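Local coordinates for protein 5'-nucleotidase SurE (PDB 2WQK) that probably removes the phosphate from nucleoside 5'-monophosphates by hydrolysis, with the help of one divalent metal cation per subunit, at residues E22-L27 with D144-V149. Numbering follows the deposited sequence.
Sequences EALKSL and DIVKKV
Leu27, just past the residues of helix 15-24, reaches with one methyl, CD1, against helix 135-152, where it meets Val146 CG1 at 3.8 Å and lies as close to the backbone Lys147 N, also 3.8 Å away. The CD1 methyl also nears Lys147 CB (4.2 Å), so it rests on the helix surface between two consecutive residues. Lys147 suits this edge: its aliphatic root packs on the leucine, while CG anti to the backbone N (chi1 -169°) and an extended chain carry the ammonium away from the contact.

Val146 works with both branches. Leu24 CD2 approaches Val146 CG2 at 4.1 Å, the two side chains crossing at about a right angle. Val146 is thus touched by two leucines three residues apart, Leu27 through CG1 and Leu24 mainly through CG2. A short beta-branched side chain fits here, since Val146 also packs on Phe4, Leu90 and Phe125 of the central sheet beneath. A backbone bond from Leu27 N to Leu24 O (2.8 Å) links the two leucines.

The end of helix 15-24 and the residues after it thus meet helix 135-152 mainly through apolar groups, an association that rests on dispersion and the exclusion of water and depends on fit of shape more than on directional bonds.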
# COMPACT_ATOMS: atom_id res chain seq x y z
N GLU A 22 25.58 -14.33 9.52
CA GLU A 22 26.47 -15.51 9.66
C GLU A 22 27.95 -15.14 9.75
O GLU A 22 28.71 -15.65 10.61
CB GLU A 22 26.14 -16.50 8.54
CG GLU A 22 24.74 -17.13 8.69
CD GLU A 22 24.47 -17.84 10.04
OE1 GLU A 22 25.37 -18.48 10.61
OE2 GLU A 22 23.31 -17.76 10.56
N ALA A 23 28.39 -14.29 8.83
CA ALA A 23 29.77 -13.83 8.80
C ALA A 23 30.20 -13.06 10.04
O ALA A 23 31.34 -13.20 10.52
CB ALA A 23 30.06 -13.04 7.51
N LEU A 24 29.28 -12.25 10.57
CA LEU A 24 29.60 -11.41 11.72
C LEU A 24 29.78 -12.15 13.04
O LEU A 24 30.35 -11.61 13.97
CB LEU A 24 28.51 -10.36 11.95
CG LEU A 24 28.49 -9.20 10.96
CD1 LEU A 24 27.17 -8.49 11.15
CD2 LEU A 24 29.69 -8.28 11.23
N LYS A 25 29.25 -13.38 13.09
CA LYS A 25 29.35 -14.13 14.35
C LYS A 25 30.79 -14.25 14.87
O LYS A 25 30.98 -14.39 16.08
CB LYS A 25 28.73 -15.52 14.20
CG LYS A 25 27.25 -15.53 13.96
CD LYS A 25 26.78 -16.96 13.59
CE LYS A 25 25.28 -17.13 13.67
NZ LYS A 25 24.83 -18.57 13.46
N SER A 26 31.77 -14.29 13.98
CA SER A 26 33.16 -14.42 14.42
C SER A 26 33.71 -13.17 15.09
O SER A 26 34.77 -13.20 15.73
CB SER A 26 34.08 -14.85 13.29
OG SER A 26 34.08 -13.85 12.29
N LEU A 27 32.99 -12.04 14.95
CA LEU A 27 33.44 -10.79 15.61
C LEU A 27 32.71 -10.45 16.91
O LEU A 27 33.15 -9.59 17.68
CB LEU A 27 33.30 -9.58 14.67
CG LEU A 27 34.08 -9.72 13.39
CD1 LEU A 27 33.89 -8.41 12.54
CD2 LEU A 27 35.56 -9.99 13.58
N ASP A 144 35.36 -7.62 7.00
CA ASP A 144 36.68 -6.97 6.99
C ASP A 144 36.54 -5.51 7.44
O ASP A 144 37.32 -5.03 8.24
CB ASP A 144 37.32 -6.98 5.59
CG ASP A 144 37.86 -8.37 5.17
OD1 ASP A 144 38.01 -9.28 6.03
OD2 ASP A 144 38.06 -8.54 3.95
N ILE A 145 35.52 -4.84 6.92
CA ILE A 145 35.27 -3.43 7.28
C ILE A 145 34.88 -3.29 8.74
O ILE A 145 35.42 -2.43 9.43
CB ILE A 145 34.23 -2.81 6.29
CG1 ILE A 145 34.84 -2.69 4.87
CG2 ILE A 145 33.69 -1.50 6.84
CD1 ILE A 145 33.82 -2.32 3.83
N VAL A 146 33.95 -4.13 9.20
CA VAL A 146 33.52 -4.08 10.60
C VAL A 146 34.72 -4.28 11.53
O VAL A 146 34.89 -3.56 12.53
CB VAL A 146 32.37 -5.05 10.91
CG1 VAL A 146 32.08 -5.07 12.40
CG2 VAL A 146 31.11 -4.64 10.13
N LYS A 147 35.58 -5.25 11.18
CA LYS A 147 36.75 -5.49 12.04
C LYS A 147 37.63 -4.25 12.18
O LYS A 147 37.99 -3.84 13.30
CB LYS A 147 37.56 -6.67 11.54
CG LYS A 147 38.61 -7.09 12.55
CD LYS A 147 39.36 -8.31 12.05
CE LYS A 147 40.43 -8.69 13.10
NZ LYS A 147 41.21 -9.91 12.71
N LYS A 148 37.87 -3.57 11.07
CA LYS A 148 38.67 -2.36 11.10
C LYS A 148 37.97 -1.22 11.85
O LYS A 148 38.60 -0.49 12.63
CB LYS A 148 39.03 -1.91 9.67
CG LYS A 148 39.97 -2.89 8.92
CD LYS A 148 40.35 -2.31 7.55
CE LYS A 148 41.31 -3.18 6.72
NZ LYS A 148 42.70 -3.04 7.22
N VAL A 149 36.67 -1.08 11.67
CA VAL A 149 35.95 -0.01 12.33
C VAL A 149 35.94 -0.22 13.85
O VAL A 149 36.02 0.73 14.64
CB VAL A 149 34.52 0.09 11.77
CG1 VAL A 149 33.62 0.95 12.67
CG2 VAL A 149 34.59 0.66 10.33